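Local coordinates for bottromycin amidohydrolase (Streptomyces purpureus, PDB 6I5S), which is a zinc-bound, thiazoline-specific amidohydrolase that probably hydrolyses a pathway intermediate and serves as the gatekeeper of bottromycin biosynthesis, at residues Gly44-Ala49 / Arg407-Gly412; Arg57-Ala62 / Ala400-Tyr405; Ser101-Leu106 / Ala135-Pro140; Glu366-Gly371 / Gly375-Ala380; Asp420-Asp425 / Glu432-Leu437. All coordinates share one frame; numbering follows the deposited sequence.

Contact 1 (Gly44-Ala49 / Arg407-Gly412)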
# COMPACT_ATOMS: atom_id res chain seq x y z
N GLY A 44 24.73 -2.71 5.90
CA GLY A 44 24.39 -4.04 5.43
C GLY A 44 23.12 -4.00 4.58
O GLY A 44 22.01 -3.77 5.08
N LEU A 45 23.27 -4.17 3.27
CA LEU A 45 22.12 -4.13 2.37
C LEU A 45 21.42 -5.47 2.46
O LEU A 45 22.02 -6.51 2.19
CB LEU A 45 22.55 -3.84 0.93
CG LEU A 45 21.47 -3.94 -0.17
CD1 LEU A 45 20.37 -2.95 0.10
CD2 LEU A 45 22.07 -3.74 -1.58
N ILE A 46 20.16 -5.46 2.88
CA ILE A 46 19.38 -6.69 2.94
C ILE A 46 18.77 -6.96 1.57
O ILE A 46 18.16 -6.07 0.95
CB ILE A 46 18.31 -6.58 4.04
CG1 ILE A 46 19.02 -6.44 5.41
CG2 ILE A 46 17.38 -7.78 4.02
CD1 ILE A 46 18.05 -6.20 6.55
N ASP A 47 18.98 -8.17 1.07
CA ASP A 47 18.55 -8.56 -0.28
C ASP A 47 17.04 -8.68 -0.30
O ASP A 47 16.47 -9.48 0.43
CB ASP A 47 19.19 -9.89 -0.69
CG ASP A 47 19.00 -10.20 -2.17
OD1 ASP A 47 18.58 -9.30 -2.92
OD2 ASP A 47 19.28 -11.34 -2.58
N ALA A 48 16.39 -7.88 -1.15
CA ALA A 48 14.93 -7.78 -1.12
C ALA A 48 14.25 -9.13 -1.34
O ALA A 48 13.09 -9.29 -0.95
CB ALA A 48 14.46 -6.78 -2.17
N ALA A 49 14.94 -10.09 -1.96
CA ALA A 49 14.37 -11.41 -2.22
C ALA A 49 14.65 -12.42 -1.10
O ALA A 49 13.74 -13.16 -0.70
CB ALA A 49 14.92 -11.94 -3.54
N ARG A 407 19.38 -2.18 14.26
CA ARG A 407 19.41 -3.62 14.49
C ARG A 407 18.70 -4.31 13.34
O ARG A 407 17.85 -3.72 12.68
CB ARG A 407 18.73 -3.99 15.81
CG ARG A 407 19.43 -3.42 17.06
CD ARG A 407 18.73 -3.83 18.35
NE ARG A 407 19.45 -3.37 19.54
CZ ARG A 407 19.06 -3.57 20.80
NH1 ARG A 407 17.94 -4.23 21.07
NH2 ARG A 407 19.80 -3.10 21.80
N HIS A 408 19.04 -5.57 13.08
CA HIS A 408 18.44 -6.26 11.96
C HIS A 408 16.92 -6.30 12.15
O HIS A 408 16.45 -6.61 13.26
CB HIS A 408 19.02 -7.67 11.83
CG HIS A 408 18.68 -8.33 10.53
ND1 HIS A 408 17.40 -8.71 10.22
CD2 HIS A 408 19.43 -8.60 9.44
CE1 HIS A 408 17.38 -9.22 9.00
NE2 HIS A 408 18.60 -9.16 8.50
N PRO A 409 16.12 -5.94 11.13
CA PRO A 409 14.67 -5.83 11.36
C PRO A 409 13.96 -7.16 11.53
O PRO A 409 12.83 -7.16 12.02
CB PRO A 409 14.18 -5.08 10.11
CG PRO A 409 15.17 -5.43 9.05
CD PRO A 409 16.50 -5.53 9.77
N ASP A 410 14.59 -8.28 11.20
CA ASP A 410 14.03 -9.58 11.56
C ASP A 410 14.22 -9.95 13.04
O ASP A 410 13.84 -11.05 13.44
CB ASP A 410 14.65 -10.67 10.68
CG ASP A 410 13.84 -11.97 10.68
OD1 ASP A 410 12.66 -11.97 11.15
OD2 ASP A 410 14.39 -12.99 10.20
N ASP A 411 14.80 -9.07 13.85
CA ASP A 411 14.88 -9.26 15.30
C ASP A 411 14.21 -8.09 16.00
O ASP A 411 13.99 -7.02 15.42
CB ASP A 411 16.32 -9.39 15.76
CG ASP A 411 16.97 -10.69 15.28
OD1 ASP A 411 18.04 -10.64 14.62
OD2 ASP A 411 16.40 -11.78 15.54
N GLY A 412 13.84 -8.29 17.26
CA GLY A 412 13.30 -7.20 18.04
C GLY A 412 11.80 -7.04 17.88
O GLY A 412 11.19 -7.63 16.99

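Contact 2 (Arg57-Ala62 / Ala400-Tyr405)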
# COMPACT_ATOMS: atom_id res chain seq x y z
N ARG A 57 29.20 -2.25 3.64
CA ARG A 57 29.75 -1.38 2.63
C ARG A 57 29.30 0.04 2.89
O ARG A 57 28.23 0.29 3.45
CB ARG A 57 29.32 -1.83 1.24
CG ARG A 57 29.83 -3.21 0.85
CD ARG A 57 29.55 -3.48 -0.62
NE ARG A 57 30.13 -4.74 -1.08
CZ ARG A 57 29.43 -5.72 -1.66
NH1 ARG A 57 28.12 -5.59 -1.88
NH2 ARG A 57 30.06 -6.83 -2.03
N ASP A 58 30.15 0.98 2.51
CA ASP A 58 29.80 2.38 2.65
C ASP A 58 28.97 2.80 1.45
O ASP A 58 29.39 2.63 0.30
CB ASP A 58 31.06 3.23 2.76
CG ASP A 58 31.94 2.89 3.95
OD1 ASP A 58 31.48 2.34 4.98
OD2 ASP A 58 33.15 3.21 3.88
N LEU A 59 27.81 3.37 1.73
CA LEU A 59 26.82 3.72 0.73
C LEU A 59 26.97 5.20 0.36
O LEU A 59 26.84 6.07 1.22
CB LEU A 59 25.43 3.45 1.30
CG LEU A 59 24.27 4.04 0.49
CD1 LEU A 59 24.23 3.44 -0.92
CD2 LEU A 59 22.96 3.82 1.21
N GLU A 60 27.19 5.47 -0.92
CA GLU A 60 27.27 6.84 -1.43
C GLU A 60 25.98 7.20 -2.15
O GLU A 60 25.56 6.50 -3.09
CB GLU A 60 28.45 6.99 -2.38
CG GLU A 60 28.54 8.39 -2.94
CD GLU A 60 29.63 8.56 -3.95
OE1 GLU A 60 30.47 7.65 -4.11
OE2 GLU A 60 29.63 9.64 -4.58
N VAL A 61 25.32 8.26 -1.67
CA VAL A 61 24.13 8.83 -2.30
C VAL A 61 24.52 10.19 -2.86
O VAL A 61 25.10 11.02 -2.15
CB VAL A 61 22.98 8.96 -1.29
CG1 VAL A 61 21.78 9.63 -1.92
CG2 VAL A 61 22.57 7.58 -0.77
N ALA A 62 24.19 10.42 -4.13
CA ALA A 62 24.55 11.66 -4.82
C ALA A 62 23.28 12.22 -5.45
O ALA A 62 22.71 11.60 -6.35
CB ALA A 62 25.61 11.39 -5.88
N ALA A 400 17.25 6.96 -4.42
CA ALA A 400 17.68 6.57 -3.08
C ALA A 400 16.48 6.63 -2.16
O ALA A 400 16.25 7.58 -1.41
CB ALA A 400 18.81 7.48 -2.62
N ASP A 401 15.67 5.59 -2.27
CA ASP A 401 14.53 5.31 -1.41
C ASP A 401 14.89 4.05 -0.60
O ASP A 401 14.83 2.93 -1.13
CB ASP A 401 13.27 5.04 -2.23
CG ASP A 401 12.78 6.22 -3.05
OD1 ASP A 401 12.95 7.41 -2.67
OD2 ASP A 401 12.16 5.94 -4.12
N LEU A 402 15.21 4.21 0.67
CA LEU A 402 15.76 3.13 1.48
C LEU A 402 15.29 3.26 2.91
O LEU A 402 15.01 4.37 3.36
CB LEU A 402 17.28 3.18 1.45
CG LEU A 402 17.99 3.01 0.11
CD1 LEU A 402 19.49 3.30 0.25
CD2 LEU A 402 17.73 1.58 -0.39
N VAL A 403 15.24 2.15 3.64
CA VAL A 403 14.85 2.15 5.05
C VAL A 403 16.02 1.65 5.89
O VAL A 403 16.64 0.64 5.55
CB VAL A 403 13.61 1.29 5.29
CG1 VAL A 403 13.05 1.55 6.66
CG2 VAL A 403 12.54 1.58 4.21
N PHE A 404 16.31 2.35 6.97
CA PHE A 404 17.50 2.12 7.79
C PHE A 404 17.11 1.64 9.18
O PHE A 404 16.19 2.18 9.79
CB PHE A 404 18.27 3.42 7.95
CG PHE A 404 19.02 3.85 6.74
CD1 PHE A 404 20.40 3.86 6.76
CD2 PHE A 404 18.37 4.28 5.59
CE1 PHE A 404 21.13 4.29 5.66
CE2 PHE A 404 19.10 4.70 4.51
CZ PHE A 404 20.48 4.70 4.53
N TYR A 405 17.88 0.67 9.71
CA TYR A 405 17.69 0.08 11.03
C TYR A 405 19.03 -0.10 11.71
O TYR A 405 20.01 -0.53 11.08
CB TYR A 405 17.01 -1.28 10.92
CG TYR A 405 15.65 -1.23 10.25
CD1 TYR A 405 14.49 -1.03 10.99
CD2 TYR A 405 15.54 -1.40 8.88
CE1 TYR A 405 13.21 -1.01 10.36
CE2 TYR A 405 14.27 -1.32 8.23
CZ TYR A 405 13.14 -1.13 9.00
OH TYR A 405 11.90 -1.08 8.41

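Contact 3 (Ser101-Leu106 / Ala135-Pro140)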
# COMPACT_ATOMS: atom_id res chain seq x y z
N SER A 101 -2.13 13.89 5.77
CA SER A 101 -1.98 12.98 6.92
C SER A 101 -1.58 11.59 6.47
O SER A 101 -0.74 10.94 7.10
CB SER A 101 -3.29 12.97 7.70
OG SER A 101 -3.23 12.00 8.72
N ASP A 102 -2.22 11.07 5.42
CA ASP A 102 -1.86 9.76 4.90
C ASP A 102 -0.42 9.73 4.40
O ASP A 102 0.28 8.73 4.57
CB ASP A 102 -2.79 9.37 3.74
CG ASP A 102 -4.26 9.44 4.10
OD1 ASP A 102 -4.61 9.37 5.29
OD2 ASP A 102 -5.12 9.51 3.17
N LEU A 103 0.01 10.78 3.69
CA LEU A 103 1.36 10.81 3.15
C LEU A 103 2.39 10.74 4.27
O LEU A 103 3.39 10.00 4.18
CB LEU A 103 1.54 12.08 2.29
CG LEU A 103 0.69 12.17 0.99
CD1 LEU A 103 0.86 13.54 0.38
CD2 LEU A 103 1.10 11.10 0.02
N VAL A 104 2.16 11.48 5.35
CA VAL A 104 3.08 11.46 6.49
C VAL A 104 3.08 10.11 7.17
O VAL A 104 4.15 9.58 7.51
CB VAL A 104 2.74 12.61 7.46
CG1 VAL A 104 3.59 12.43 8.75
CG2 VAL A 104 3.00 14.00 6.81
N GLY A 105 1.89 9.51 7.36
CA GLY A 105 1.82 8.17 7.96
C GLY A 105 2.61 7.15 7.18
O GLY A 105 3.37 6.36 7.76
N LEU A 106 2.49 7.17 5.84
CA LEU A 106 3.28 6.24 5.04
C LEU A 106 4.77 6.44 5.25
O LEU A 106 5.49 5.46 5.52
CB LEU A 106 2.90 6.35 3.56
CG LEU A 106 1.48 5.92 3.22
CD1 LEU A 106 1.13 6.29 1.80
CD2 LEU A 106 1.26 4.43 3.43
N ALA A 135 8.42 19.01 -1.85
CA ALA A 135 8.05 18.48 -0.55
C ALA A 135 8.51 17.04 -0.50
O ALA A 135 8.59 16.36 -1.53
CB ALA A 135 6.53 18.53 -0.35
N VAL A 136 8.79 16.56 0.70
CA VAL A 136 9.16 15.17 0.91
C VAL A 136 7.88 14.35 0.95
O VAL A 136 7.03 14.57 1.83
CB VAL A 136 9.95 15.01 2.21
CG1 VAL A 136 10.27 13.58 2.47
CG2 VAL A 136 11.26 15.75 2.07
N LEU A 137 7.72 13.44 -0.01
CA LEU A 137 6.51 12.61 0.02
C LEU A 137 6.78 11.30 -0.72
O LEU A 137 7.76 11.18 -1.46
CB LEU A 137 5.31 13.38 -0.56
CG LEU A 137 5.53 14.24 -1.77
CD1 LEU A 137 6.27 13.50 -2.80
CD2 LEU A 137 4.19 14.71 -2.29
N PRO A 138 5.97 10.28 -0.47
CA PRO A 138 6.12 9.03 -1.21
C PRO A 138 5.72 9.24 -2.67
O PRO A 138 4.85 10.08 -2.97
CB PRO A 138 5.13 8.07 -0.53
CG PRO A 138 4.58 8.81 0.65
CD PRO A 138 4.82 10.29 0.43
N ARG A 139 6.30 8.42 -3.54
CA ARG A 139 6.01 8.53 -4.97
C ARG A 139 4.74 7.74 -5.30
O ARG A 139 4.67 6.55 -4.98
CB ARG A 139 7.19 7.96 -5.74
CG ARG A 139 7.09 8.05 -7.29
CD ARG A 139 7.22 9.51 -7.78
NE ARG A 139 7.38 9.57 -9.24
CZ ARG A 139 8.42 10.10 -9.88
NH1 ARG A 139 9.43 10.68 -9.23
NH2 ARG A 139 8.44 10.04 -11.21
N PRO A 140 3.75 8.35 -5.97
CA PRO A 140 2.53 7.61 -6.34
C PRO A 140 2.62 6.91 -7.68
O PRO A 140 3.32 7.33 -8.61
CB PRO A 140 1.46 8.70 -6.37
CG PRO A 140 2.23 9.96 -6.81
CD PRO A 140 3.67 9.78 -6.36

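Contact 4 (Glu366-Gly371 / Gly375-Ala380)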
# COMPACT_ATOMS: atom_id res chain seq x y z
N GLU A 366 -0.27 -9.94 9.03
CA GLU A 366 -1.22 -10.91 8.49
C GLU A 366 -0.53 -11.96 7.62
O GLU A 366 -0.83 -13.16 7.73
CB GLU A 366 -2.31 -10.24 7.64
CG GLU A 366 -3.31 -9.35 8.39
CD GLU A 366 -4.42 -10.08 9.09
OE1 GLU A 366 -4.66 -11.26 8.77
OE2 GLU A 366 -5.08 -9.46 9.98
N LEU A 367 0.37 -11.52 6.74
CA LEU A 367 1.02 -12.44 5.82
C LEU A 367 1.99 -13.37 6.56
O LEU A 367 2.06 -14.57 6.26
CB LEU A 367 1.76 -11.64 4.74
CG LEU A 367 0.83 -10.92 3.75
CD1 LEU A 367 1.60 -9.88 2.99
CD2 LEU A 367 0.24 -11.97 2.79
N THR A 368 2.71 -12.86 7.55
CA THR A 368 3.61 -13.75 8.29
C THR A 368 2.85 -14.68 9.24
O THR A 368 3.27 -15.83 9.43
CB THR A 368 4.67 -12.93 9.07
OG1 THR A 368 4.05 -11.95 9.92
CG2 THR A 368 5.59 -12.22 8.07
N ARG A 369 1.72 -14.22 9.81
CA ARG A 369 0.88 -15.12 10.60
C ARG A 369 0.41 -16.30 9.77
O ARG A 369 0.26 -17.40 10.29
CB ARG A 369 -0.36 -14.41 11.17
CG ARG A 369 -0.09 -13.57 12.39
CD ARG A 369 -1.36 -13.23 13.17
NE ARG A 369 -2.36 -12.39 12.51
CZ ARG A 369 -2.34 -11.07 12.41
NH1 ARG A 369 -1.38 -10.34 12.93
NH2 ARG A 369 -3.34 -10.49 11.82
N ALA A 370 0.13 -16.07 8.48
CA ALA A 370 -0.28 -17.13 7.56
C ALA A 370 0.86 -18.06 7.17
O ALA A 370 0.60 -19.11 6.56
CB ALA A 370 -0.89 -16.50 6.31
N GLY A 371 2.10 -17.74 7.55
CA GLY A 371 3.24 -18.62 7.31
C GLY A 371 4.29 -18.06 6.36
O GLY A 371 5.31 -18.73 6.13
N GLY A 375 11.97 -13.17 4.24
CA GLY A 375 12.41 -12.85 2.88
C GLY A 375 11.25 -12.67 1.93
O GLY A 375 11.24 -11.74 1.13
N ALA A 376 10.26 -13.58 1.99
CA ALA A 376 9.11 -13.50 1.11
C ALA A 376 8.31 -12.23 1.34
O ALA A 376 7.88 -11.56 0.39
CB ALA A 376 8.23 -14.74 1.30
N VAL A 377 8.09 -11.88 2.61
CA VAL A 377 7.27 -10.71 2.85
C VAL A 377 8.05 -9.44 2.51
O VAL A 377 7.49 -8.46 1.97
CB VAL A 377 6.73 -10.73 4.29
CG1 VAL A 377 7.80 -10.36 5.29
CG2 VAL A 377 5.52 -9.85 4.41
N LEU A 378 9.37 -9.46 2.71
CA LEU A 378 10.17 -8.31 2.28
C LEU A 378 10.14 -8.14 0.76
O LEU A 378 10.02 -7.01 0.25
CB LEU A 378 11.61 -8.45 2.76
CG LEU A 378 12.51 -7.23 2.45
CD1 LEU A 378 11.97 -5.94 3.07
CD2 LEU A 378 13.95 -7.47 2.87
N LYS A 379 10.25 -9.24 0.01
CA LYS A 379 10.13 -9.19 -1.44
C LYS A 379 8.78 -8.62 -1.87
O LYS A 379 8.71 -7.80 -2.78
CB LYS A 379 10.36 -10.58 -2.04
CG LYS A 379 10.38 -10.60 -3.54
CD LYS A 379 10.67 -12.00 -4.12
CE LYS A 379 10.93 -11.89 -5.63
NZ LYS A 379 11.20 -13.21 -6.27
N ALA A 380 7.70 -9.07 -1.25
CA ALA A 380 6.37 -8.52 -1.53
C ALA A 380 6.26 -7.02 -1.23
O ALA A 380 5.56 -6.29 -1.93
CB ALA A 380 5.34 -9.26 -0.70

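Contact 5 (Asp420-Asp425 / Glu432-Leu437)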
# COMPACT_ATOMS: atom_id res chain seq x y z
N ASP A 420 14.88 3.39 12.18
CA ASP A 420 15.73 4.44 12.70
C ASP A 420 16.10 5.50 11.67
O ASP A 420 16.78 6.47 12.02
CB ASP A 420 16.99 3.78 13.27
CG ASP A 420 16.65 2.83 14.40
OD1 ASP A 420 15.97 3.28 15.32
OD2 ASP A 420 17.01 1.63 14.33
N GLY A 421 15.71 5.32 10.42
CA GLY A 421 15.84 6.33 9.40
C GLY A 421 15.10 5.93 8.16
O GLY A 421 14.98 4.73 7.85
N VAL A 422 14.63 6.92 7.41
CA VAL A 422 14.00 6.65 6.11
C VAL A 422 14.61 7.65 5.14
O VAL A 422 14.55 8.85 5.37
CB VAL A 422 12.47 6.79 6.14
CG1 VAL A 422 11.88 6.60 4.73
CG2 VAL A 422 11.85 5.81 7.07
N LEU A 423 15.24 7.13 4.09
CA LEU A 423 15.78 7.94 2.99
C LEU A 423 14.75 8.02 1.88
O LEU A 423 14.36 6.98 1.33
CB LEU A 423 17.05 7.30 2.47
CG LEU A 423 17.94 8.07 1.51
CD1 LEU A 423 18.50 9.33 2.16
CD2 LEU A 423 19.07 7.17 1.10
N VAL A 424 14.34 9.24 1.52
CA VAL A 424 13.26 9.45 0.56
C VAL A 424 13.81 10.35 -0.52
O VAL A 424 14.03 11.54 -0.26
CB VAL A 424 12.02 10.11 1.18
CG1 VAL A 424 10.89 10.15 0.16
CG2 VAL A 424 11.63 9.49 2.45
N ASP A 425 14.04 9.79 -1.71
CA ASP A 425 14.63 10.57 -2.83
C ASP A 425 15.84 11.35 -2.31
O ASP A 425 16.04 12.53 -2.64
CB ASP A 425 13.59 11.51 -3.47
CG ASP A 425 14.03 12.09 -4.79
OD1 ASP A 425 14.97 11.55 -5.43
OD2 ASP A 425 13.41 13.11 -5.24
N GLU A 432 14.59 11.01 15.09
CA GLU A 432 13.92 12.13 15.72
C GLU A 432 13.02 12.83 14.73
O GLU A 432 11.95 13.30 15.10
CB GLU A 432 14.95 13.11 16.33
CG GLU A 432 15.72 12.50 17.51
CD GLU A 432 16.49 13.52 18.35
OE1 GLU A 432 16.62 14.68 17.91
OE2 GLU A 432 16.95 13.17 19.46
N ASP A 433 13.45 12.93 13.46
CA ASP A 433 12.57 13.43 12.40
C ASP A 433 11.31 12.59 12.29
O ASP A 433 10.21 13.12 12.11
CB ASP A 433 13.26 13.40 11.05
CG ASP A 433 14.44 14.38 10.95
OD1 ASP A 433 14.40 15.48 11.57
OD2 ASP A 433 15.41 14.02 10.23
N LEU A 434 11.46 11.28 12.38
CA LEU A 434 10.30 10.38 12.22
C LEU A 434 9.37 10.51 13.41
O LEU A 434 8.15 10.60 13.24
CB LEU A 434 10.77 8.94 12.00
CG LEU A 434 11.60 8.63 10.78
CD1 LEU A 434 12.18 7.24 10.82
CD2 LEU A 434 10.76 8.81 9.51
N ASP A 435 9.93 10.59 14.63
CA ASP A 435 9.11 10.82 15.80
C ASP A 435 8.33 12.12 15.68
O ASP A 435 7.17 12.19 16.08
CB ASP A 435 10.00 10.91 17.05
CG ASP A 435 10.63 9.59 17.45
OD1 ASP A 435 10.24 8.52 16.98
OD2 ASP A 435 11.54 9.65 18.33
N ARG A 436 9.01 13.19 15.21
CA ARG A 436 8.37 14.49 15.15
C ARG A 436 7.25 14.51 14.10
O ARG A 436 6.19 15.10 14.32
CB ARG A 436 9.44 15.55 14.83
CG ARG A 436 8.98 16.99 14.81
CD ARG A 436 10.18 17.94 14.66
NE ARG A 436 11.17 17.75 15.72
CZ ARG A 436 12.43 17.35 15.53
NH1 ARG A 436 12.91 17.09 14.32
NH2 ARG A 436 13.23 17.22 16.59
N LEU A 437 7.49 13.90 12.94
CA LEU A 437 6.45 13.83 11.91
C LEU A 437 5.25 13.04 12.38
O LEU A 437 4.11 13.46 12.22
CB LEU A 437 7.00 13.19 10.62
CG LEU A 437 7.92 14.07 9.74
CD1 LEU A 437 8.59 13.27 8.61
CD2 LEU A 437 7.08 15.12 9.15

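Contact 1 (Gly44-Ala49 / Arg407-Gly412)
I46 carries its side of this contact alone, pressing against H408 and P409. From CB the chain divides. CG2 departs toward L378 of helix 374-381, whereas I46 CG1, anti to the carbonyl carbon with chi1 at -64°, turns to the imidazole of H408 and passes H408 NE2 at 4.1 Å. An extended second torsion then carries I46 CD1 on over the ring, 3.6 Å from H408 NE2 and 4.0 Å from the ring centroid. A line from CD1 to the centroid leans 28° from the ring normal, which identifies a CH-pi contact over the face. The same methyl meets P409 tip to tip, with I46 CD1 3.6 Å from P409 CD.

What fixes the ring's rotation lies within 407-412, where H408 to D411 form a type I beta turn. The backbone N of D410 donates to H408 ND1 at 3.0 Å, nearly in the ring plane, and D411 N closes the turn on H408 O. With an alanine at H408, the methyl of I46 would probably lose the ring face under it and keep only P409 in this loop, and D410 N would be left without its acceptor.

Y85 meets the H408 ring edge-to-face from strand 84-95, and I46 also touches Y85. The contact therefore ties the chain around strand 43-45 to the loop after strand 402-405, with helix 374-381 packed beside I46.

Contact 2 (Arg57-Ala62 / Ala400-Tyr405)
L59 and L402 meet tip to tip, and theirs is the closest approach between the two segments, with L59 CD2 3.6 Å from L402 CD1. The leucine of 57-62 has its CG anti to the backbone N (chi1 167°), which points the branch at L402. Two residues along from L59 and two back from L402, V61 and A400 are packed almost as closely: V61 CG1 lies 3.7 Å from A400 CB, and V61 CG2 touches the same methyl less tightly at 4.2 Å. Here the backbones draw nearest, 6.9 Å between the CA atoms of V61 and A400.

No hydrogen bond joins the segments, and their strands belong to different sheets: strand 57-62 is the middle member of a three-stranded antiparallel sheet, strand 402-405 is part of the mixed sheet, and apolar side chains meet between them. N- and C-terminal parts of the chain are thus brought together, consistent with the composite beta-sandwich that accompanies the barrel in many amidohydrolases.

Packing slackens toward F404, whose CZ is 4.2 Å from L59 CD2 and is approached obliquely; F40, W84 and F428 supply that ring's aromatic neighbours. On the reverse of 57-62, E60 is exposed to solvent, and D58 engages A42 N and T72 OG1 through OD1. D401 also takes no part in the interface but is buried, its OD2 in a salt bridge with R399 and its OD1 bonded to D425 N.

Contact 3 (Ser101-Leu106 / Ala135-Pro140)
No flat group meets another across this contact; the puckered ring of P138 (CG exo) touches L103 and L106 with its CG and CD atoms. P138 CD lies 3.8 Å from L103 CD2, the closest approach between the segments, and P138 CG lies 4.2 Å from L106 CB. P138 CG is also 3.9 Å from L103 O, so the ring nestles against the backbone of the helix as well as its side chains.

L103 lies obliquely to the proline. Its CG is turned anti to the carbonyl carbon (chi1 -66°), and the two methyls divide the work: CD2 goes to P138, while L103 CD1 makes a more distant contact with L137 CD2 at 4.4 Å. The side chains meet by apolar contact alone; no hydrogen bond crosses, and all four touching residues are buried. Were P138 a glycine, the ring would be gone and L103 and L106 would probably be left facing a gap.

Y114 of strand 111-116 touches both L103 and P138, and V97 touches L103 and L106. The contact thus packs helix 100-108 on the approach to strand 139-142, with helix 23-31 against V104 and helix 121-132 against L137.

Contact 4 (Glu366-Gly371 / Gly375-Ala380)
T368 OG1 shares its hydroxyl between two carbonyl oxygens of the preceding turn, I364 O and A365 O, which leaves its methyl to face V377. A chi1 of 54° puts the hydroxyl between the backbone N and the carbonyl carbon, turned back on its own helix, with CG2 anti to the carbonyl carbon. T368 CG2 lies 4.0 Å from V377 CG1. V377 has CG1 in the corresponding crowded position (chi1 76°), and its other methyl is left to serve L367: V377 CG2 is 4.2 Å from L367 CD1 and equally far from L367 CB. Each methyl of the valine thus has its own partner, and both pairs of side chains meet at a slant. These separations describe close but unstrained packing, and no hydrogen bond passes between the segments.

A separate polar cluster lies on the first helix. R369 NH2 forms a salt bridge 2.7 Å from E366 OE2, which lies at the edge and in the plane of the guanidinium; the same oxygen also pairs with R277 NE. F285 makes a cation-pi contact with R369. The helix ends in a Schellman motif at G371, where G371 N binds T368 O at 2.9 Å and the positive phi (115°) calls for glycine.

The contact packs helices 358-369 and 374-381, which follow each other in the chain, against one another. L273 of helix 273-280 touches L367 on the first of them, and V345 bridges the pair by touching both L367 and A380.

Contact 5 (Asp420-Asp425 / Glu432-Leu437)
V422 and L434 cross at about a right angle, and one methyl of V422 sits between the two branches of L434. V422 CG2 is 4.0 Å from L434 CD2, and L434 CD1 is just as near. The equality of the two distances is the evidence that neither branch is favoured. L434 takes this position with CG anti to the carbonyl carbon (chi1 -62°), its branched end directed out from the helix to the strand.

The second half of the contact uses backbone instead of side chain. L434 CD1 rests 4.0 Å from G421 CA and 4.4 Å from D420 C. G421 has no side chain, and its CA itself meets the methyl. D420 and G421 together face F404 across the sheet, forming a classic beta bulge, and the methyl lies beside this irregularity at the start of strand 421-424. D420 points its carboxylate elsewhere, with OD2 bonded to R406 N.

L429 of strand 427-430 also touches L434, as the hairpin 421-424/427-430 runs directly into helix 431-444. Polar groups of the helix lie on other faces: D433 OD1 is 3.5 Å from R436 NH1, a salt bridge at long range, while D433 OD2 pairs with R34 and D435 OD1 with R454.

With no hydrogen bond between the segments, the helix meets the strand here through apolar packing, and the ion pairs of D433 and D435 lie away from this seam.

Contacts 1, 2, 3 and 5 all reach the mixed sheet. Contacts 2 and 5 are directly joined, with centres 13 Å apart and strands 402-405 and 421-424 neighbours in it: F404 N lies 2.9 Å from G421 O, and D401 OD1 2.8 Å from D425 N, both probable hydrogen bonds. Contact 5 in turn touches contact 3, where V104 CG1 is 3.7 Å from L437 O. Contact 1 packs on contact 4, A48 O lying 3.2 Å from K379 CB. Contacts 3 and 4 are 24 Å apart between centres, on opposite sides of the chain's centre. In contact 3 the side chain of L106 lies about 13 Å from a zinc ion.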